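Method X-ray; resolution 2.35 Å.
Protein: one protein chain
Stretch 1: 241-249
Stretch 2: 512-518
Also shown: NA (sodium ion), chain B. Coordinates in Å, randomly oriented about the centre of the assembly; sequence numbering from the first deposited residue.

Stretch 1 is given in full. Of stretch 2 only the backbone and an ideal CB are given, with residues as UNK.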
ATOM      1  N   ASP A 241      -1.803  -1.788 -24.693  1.00 76.20           N
ATOM      2  CA  ASP A 241      -3.039  -1.144 -24.271  1.00 78.27           C
ATOM      3  C   ASP A 241      -2.952  -0.527 -22.903  1.00 69.80           C
ATOM      4  O   ASP A 241      -3.744   0.310 -22.596  1.00 69.96           O
ATOM      5  CB  ASP A 241      -4.178  -2.148 -24.219  1.00 77.58           C
ATOM      6  CG  ASP A 241      -4.473  -2.744 -25.552  1.00 80.01           C
ATOM      7  OD1 ASP A 241      -4.799  -1.993 -26.511  1.00 80.31           O
ATOM      8  OD2 ASP A 241      -4.392  -3.985 -25.623  1.00 80.86           O
ATOM      9  N   LEU A 242      -1.975  -0.938 -22.107  1.00 69.82           N
ATOM     10  CA  LEU A 242      -1.961  -0.634 -20.688  1.00 67.44           C
ATOM     11  C   LEU A 242      -0.583  -0.447 -20.077  1.00 65.40           C
ATOM     12  O   LEU A 242       0.298  -1.249 -20.280  1.00 68.75           O
ATOM     13  CB  LEU A 242      -2.633  -1.783 -19.978  1.00 69.16           C
ATOM     14  CG  LEU A 242      -3.499  -1.401 -18.811  1.00 71.79           C
ATOM     15  CD1 LEU A 242      -4.506  -0.321 -19.186  1.00 74.35           C
ATOM     16  CD2 LEU A 242      -4.181  -2.666 -18.335  1.00 72.75           C
ATOM     17  N   VAL A 243      -0.389   0.625 -19.331  1.00 65.99           N
ATOM     18  CA  VAL A 243       0.895   0.849 -18.682  1.00 68.71           C
ATOM     19  C   VAL A 243       0.635   1.458 -17.310  1.00 67.74           C
ATOM     20  O   VAL A 243      -0.375   2.151 -17.121  1.00 67.51           O
ATOM     21  CB  VAL A 243       1.800   1.737 -19.561  1.00 76.27           C
ATOM     22  CG1 VAL A 243       1.159   3.090 -19.786  1.00 77.03           C
ATOM     23  CG2 VAL A 243       3.211   1.865 -18.984  1.00 80.57           C
ATOM     24  N   GLY A 244       1.508   1.150 -16.349  1.00 63.61           N
ATOM     25  CA  GLY A 244       1.395   1.673 -14.979  1.00 61.59           C
ATOM     26  C   GLY A 244       1.674   0.639 -13.911  1.00 63.80           C
ATOM     27  O   GLY A 244       1.826  -0.565 -14.201  1.00 64.20           O
ATOM     28  N   GLY A 245       1.719   1.104 -12.664  1.00 67.53           N
ATOM     29  CA  GLY A 245       1.784   0.214 -11.495  1.00 60.92           C
ATOM     30  C   GLY A 245       3.181   0.215 -10.936  1.00 62.18           C
ATOM     31  O   GLY A 245       4.105  -0.110 -11.657  1.00 63.79           O
ATOM     32  N   PHE A 246       3.336   0.603  -9.668  1.00 65.88           N
ATOM     33  CA  PHE A 246       4.642   0.595  -8.979  1.00 72.48           C
ATOM     34  C   PHE A 246       5.414  -0.701  -9.136  1.00 69.82           C
ATOM     35  O   PHE A 246       6.623  -0.678  -9.307  1.00 66.61           O
ATOM     36  CB  PHE A 246       4.514   0.880  -7.488  1.00 79.38           C
ATOM     37  CG  PHE A 246       4.372   2.336  -7.164  1.00 94.71           C
ATOM     38  CD1 PHE A 246       5.456   3.204  -7.313  1.00102.96           C
ATOM     39  CD2 PHE A 246       3.154   2.851  -6.700  1.00 99.67           C
ATOM     40  CE1 PHE A 246       5.322   4.560  -7.009  1.00108.43           C
ATOM     41  CE2 PHE A 246       3.015   4.198  -6.399  1.00103.24           C
ATOM     42  CZ  PHE A 246       4.100   5.051  -6.546  1.00107.47           C
ATOM     43  N   TRP A 247       4.713  -1.821  -9.072  1.00 68.77           N
ATOM     44  CA  TRP A 247       5.370  -3.129  -9.130  1.00 71.13           C
ATOM     45  C   TRP A 247       4.956  -3.896 -10.359  1.00 66.27           C
ATOM     46  O   TRP A 247       4.848  -5.134 -10.338  1.00 65.21           O
ATOM     47  CB  TRP A 247       5.050  -3.940  -7.862  1.00 74.03           C
ATOM     48  CG  TRP A 247       5.432  -3.183  -6.671  1.00 78.98           C
ATOM     49  CD1 TRP A 247       4.616  -2.746  -5.682  1.00 77.61           C
ATOM     50  CD2 TRP A 247       6.727  -2.672  -6.388  1.00 91.74           C
ATOM     51  NE1 TRP A 247       5.328  -2.030  -4.769  1.00 85.60           N
ATOM     52  CE2 TRP A 247       6.635  -1.973  -5.177  1.00 98.62           C
ATOM     53  CE3 TRP A 247       7.973  -2.779  -7.019  1.00 99.97           C
ATOM     54  CZ2 TRP A 247       7.740  -1.362  -4.585  1.00110.06           C
ATOM     55  CZ3 TRP A 247       9.068  -2.179  -6.432  1.00107.64           C
ATOM     56  CH2 TRP A 247       8.945  -1.470  -5.233  1.00111.67           C
ATOM     57  N   ILE A 248       4.709  -3.161 -11.428  1.00 64.37           N
ATOM     58  CA  ILE A 248       4.345  -3.782 -12.691  1.00 65.64           C
ATOM     59  C   ILE A 248       5.119  -3.062 -13.805  1.00 67.04           C
ATOM     60  O   ILE A 248       6.068  -3.612 -14.362  1.00 72.86           O
ATOM     61  CB  ILE A 248       2.806  -3.740 -12.878  1.00 62.74           C
ATOM     62  CG1 ILE A 248       2.099  -4.560 -11.771  1.00 60.27           C
ATOM     63  CG2 ILE A 248       2.403  -4.221 -14.253  1.00 61.51           C
ATOM     64  CD1 ILE A 248       0.622  -4.239 -11.649  1.00 59.21           C
ATOM     65  N   ALA A 249       4.747  -1.827 -14.093  1.00 64.05           N
ATOM     66  CA  ALA A 249       5.407  -1.045 -15.150  1.00 67.89           C
ATOM     67  C   ALA A 249       5.261   0.438 -14.827  1.00 64.98           C
ATOM     68  O   ALA A 249       4.435   1.114 -15.422  1.00 62.35           O
ATOM     69  CB  ALA A 249       4.799  -1.362 -16.511  1.00 66.92           C
ATOM     70  N   UNK A 512      -4.778  -2.464  -5.084  1.00 49.59           N
ATOM     71  CA  UNK A 512      -3.442  -2.473  -4.522  1.00 50.34           C
ATOM     72  C   UNK A 512      -2.481  -2.590  -5.658  1.00 52.15           C
ATOM     73  O   UNK A 512      -2.851  -2.862  -6.776  1.00 53.11           O
ATOM     74  CB  UNK A 512      -3.249  -3.605  -3.511  1.00 50.34           C
ATOM     75  N   UNK A 513      -1.227  -2.373  -5.334  1.00 55.33           N
ATOM     76  CA  UNK A 513      -0.138  -2.471  -6.270  1.00 53.37           C
ATOM     77  C   UNK A 513       0.248  -3.927  -6.539  1.00 54.40           C
ATOM     78  O   UNK A 513       1.230  -4.184  -7.236  1.00 53.24           O
ATOM     79  CB  UNK A 513       1.068  -1.688  -5.747  1.00 53.37           C
ATOM     80  N   UNK A 514      -0.508  -4.877  -5.981  1.00 54.64           N
ATOM     81  CA  UNK A 514      -0.150  -6.316  -6.096  1.00 56.06           C
ATOM     82  C   UNK A 514      -1.168  -7.059  -6.977  1.00 58.48           C
ATOM     83  O   UNK A 514      -1.055  -8.270  -7.193  1.00 54.80           O
ATOM     84  CB  UNK A 514      -0.087  -6.967  -4.713  1.00 56.06           C
ATOM     85  N   UNK A 515      -2.136  -6.278  -7.479  1.00 60.08           N
ATOM     86  CA  UNK A 515      -3.235  -6.735  -8.313  1.00 62.04           C
ATOM     87  C   UNK A 515      -2.988  -6.313  -9.738  1.00 59.44           C
ATOM     88  O   UNK A 515      -2.462  -5.242  -9.958  1.00 56.14           O
ATOM     89  CB  UNK A 515      -4.575  -6.191  -7.813  1.00 62.04           C
ATOM     90  N   UNK A 516      -3.498  -7.114 -10.674  1.00 60.60           N
ATOM     91  CA  UNK A 516      -3.589  -6.752 -12.067  1.00 62.98           C
ATOM     92  C   UNK A 516      -4.988  -6.288 -12.416  1.00 61.10           C
ATOM     93  O   UNK A 516      -5.939  -7.047 -12.321  1.00 56.84           O
ATOM     94  CB  UNK A 516      -3.182  -7.931 -12.953  1.00 62.98           C
ATOM     95  N   UNK A 517      -5.129  -5.046 -12.889  1.00 60.45           N
ATOM     96  CA  UNK A 517      -6.439  -4.509 -13.222  1.00 60.24           C
ATOM     97  C   UNK A 517      -6.980  -4.994 -14.569  1.00 62.91           C
ATOM     98  O   UNK A 517      -7.090  -4.213 -15.517  1.00 64.37           O
ATOM     99  CB  UNK A 517      -6.373  -2.980 -13.222  1.00 60.24           C
ATOM    100  N   UNK A 518      -7.319  -6.275 -14.647  1.00 64.67           N
ATOM    101  CA  UNK A 518      -7.932  -6.858 -15.856  1.00 62.14           C
ATOM    102  C   UNK A 518      -9.461  -6.795 -15.808  1.00 62.30           C
ATOM    103  O   UNK A 518     -10.146  -7.027 -16.826  1.00 63.03           O
ATOM    104  CB  UNK A 518      -7.484  -8.311 -16.026  1.00 62.14           C
TER
HETATM  105 NA    NA B 601      -6.963  -8.953  -8.192  1.00 63.85          NA

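Position 512 opens a type I turn that runs to 515, and its ideal CB has nothing of stretch 1 within 5.5 Å. The choice is therefore local: a small polar residue able to hold the turn would suit. The deposited residue is T512. Its OG1 accepts a hydrogen bond from the backbone N of the residue at 514 at 3.0 Å, tying the start of the turn to its middle.

Position 513 is where the contact is decided. CA-to-CB points toward stretch 1, and the ideal CB lies 3.7 Å from W247 CD1 and 4.6 Å from F246 CB. Beyond it, the backbone NH of F246 is within reach. A long acceptor, Glu or Gln, could meet it, while an apolar chain could pack there but would leave that NH unanswered from this side. The residue is E513, with chi1 and chi2 both m. This fold brings OE1 to 3.0 Å from F246 N, a hydrogen bond, and to 3.5 Å from G245 CA. OE2 sits at the edge of the F246 ring, 3.5 Å from CD2, and CB packs against W247 CD1. Water 1 reinforces the join: it accepts from W247 N at 2.8 Å and donates to E513 OE1 at 2.6 Å and E513 O at 2.8 Å.

At 514 CA-to-CB points away, so a short side chain would miss stretch 1; a long or aromatic one could swing back to the indole. Tyr, Phe, Trp or Met would be reasonable. Y514 takes chi1 m, bringing CE1 to 3.7 Å from W247 CD1. The rings are nearly parallel, planes at 14°, but slid apart with little overlap.

Position 515 also points away, its CB on the side of the sodium ion, which favours Asp, Asn or Glu. D515 binds the metal through OD1 at 2.5 Å, while OD2 accepts from T512 OG1 at 3.0 Å. Stretch 1 meets its backbone instead: I248 CD1 lies 3.7 Å from D515 O.

At 516 CA-to-CB is sideways, with I248 CD1 5.5 Å from the ideal CB; a flexible apolar chain, Met or Leu, fits. It is M516, as selenomethionine, and its end comes nearer to stretch 1.

Position 517 points toward stretch 1 across a wider gap, and its phi of -79° admits proline among other apolar residues. The residue is P517; L242 CD2 lies 4.3 Å from P517 O, a loose contact.

Position 518 is sideways and free of stretch 1, so many residues would do; Y518 leads its ring away.

Stretch 2 (512-518) TEYDMPY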
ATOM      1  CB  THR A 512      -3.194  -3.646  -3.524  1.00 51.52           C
ATOM      2  OG1 THR A 512      -2.900  -4.842  -4.239  1.00 48.63           O
ATOM      3  CG2 THR A 512      -4.394  -3.899  -2.583  1.00 47.70           C
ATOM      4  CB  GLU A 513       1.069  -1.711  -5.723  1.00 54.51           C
ATOM      5  CG  GLU A 513       0.929  -0.182  -5.693  1.00 57.60           C
ATOM      6  CD  GLU A 513       0.542   0.472  -7.038  1.00 62.60           C
ATOM      7  OE1 GLU A 513       0.776  -0.082  -8.165  1.00 62.78           O
ATOM      8  OE2 GLU A 513      -0.061   1.559  -6.972  1.00 70.13           O
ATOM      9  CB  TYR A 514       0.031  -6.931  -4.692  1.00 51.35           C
ATOM     10  CG  TYR A 514       0.966  -6.097  -3.879  1.00 50.37           C
ATOM     11  CD1 TYR A 514       2.323  -6.127  -4.120  1.00 55.65           C
ATOM     12  CD2 TYR A 514       0.492  -5.211  -2.906  1.00 54.55           C
ATOM     13  CE1 TYR A 514       3.211  -5.352  -3.395  1.00 55.62           C
ATOM     14  CE2 TYR A 514       1.353  -4.394  -2.169  1.00 52.73           C
ATOM     15  CZ  TYR A 514       2.722  -4.475  -2.417  1.00 55.23           C
ATOM     16  OH  TYR A 514       3.612  -3.670  -1.730  1.00 54.20           O
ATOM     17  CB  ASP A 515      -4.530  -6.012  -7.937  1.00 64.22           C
ATOM     18  CG  ASP A 515      -5.153  -6.535  -6.674  1.00 68.04           C
ATOM     19  OD1 ASP A 515      -5.515  -7.745  -6.630  1.00 67.89           O
ATOM     20  OD2 ASP A 515      -5.318  -5.707  -5.738  1.00 74.45           O
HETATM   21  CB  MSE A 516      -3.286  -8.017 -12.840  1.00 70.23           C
HETATM   22  CG  MSE A 516      -3.287  -7.757 -14.351  1.00 75.72           C
HETATM   23 SE   MSE A 516      -1.694  -6.711 -14.892  1.00 93.19          SE
HETATM   24  CE  MSE A 516      -0.207  -8.009 -15.024  1.00 85.59           C
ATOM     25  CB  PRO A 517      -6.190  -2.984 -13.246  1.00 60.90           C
ATOM     26  CG  PRO A 517      -4.755  -2.869 -13.661  1.00 63.47           C
ATOM     27  CD  PRO A 517      -4.038  -4.122 -13.248  1.00 61.92           C
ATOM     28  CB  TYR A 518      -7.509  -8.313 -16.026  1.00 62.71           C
ATOM     29  CG  TYR A 518      -7.924  -9.200 -14.887  1.00 60.62           C
ATOM     30  CD1 TYR A 518      -9.182  -9.792 -14.848  1.00 59.97           C
ATOM     31  CD2 TYR A 518      -7.067  -9.419 -13.819  1.00 62.21           C
ATOM     32  CE1 TYR A 518      -9.558 -10.592 -13.772  1.00 59.68           C
ATOM     33  CE2 TYR A 518      -7.431 -10.213 -12.740  1.00 60.12           C
ATOM     34  CZ  TYR A 518      -8.674 -10.802 -12.723  1.00 59.62           C
ATOM     35  OH  TYR A 518      -9.016 -11.574 -11.628  1.00 63.89           O
TER
HETATM   36  O   HOH W   1       1.992  -2.255  -9.059  1.00 60.69           O
HETATM   37  O   HOH W   2       2.804  -6.339  -8.818  1.00 65.08           O
HETATM   38  O   HOH W   3      -7.124  -7.426 -10.090  1.00 63.11           O
HETATM   39  O   HOH W   4      -7.128 -10.113  -5.907  1.00 60.52           O
HETATM   40  O   HOH W   5      -7.479 -10.730  -9.138  1.00 68.67           O
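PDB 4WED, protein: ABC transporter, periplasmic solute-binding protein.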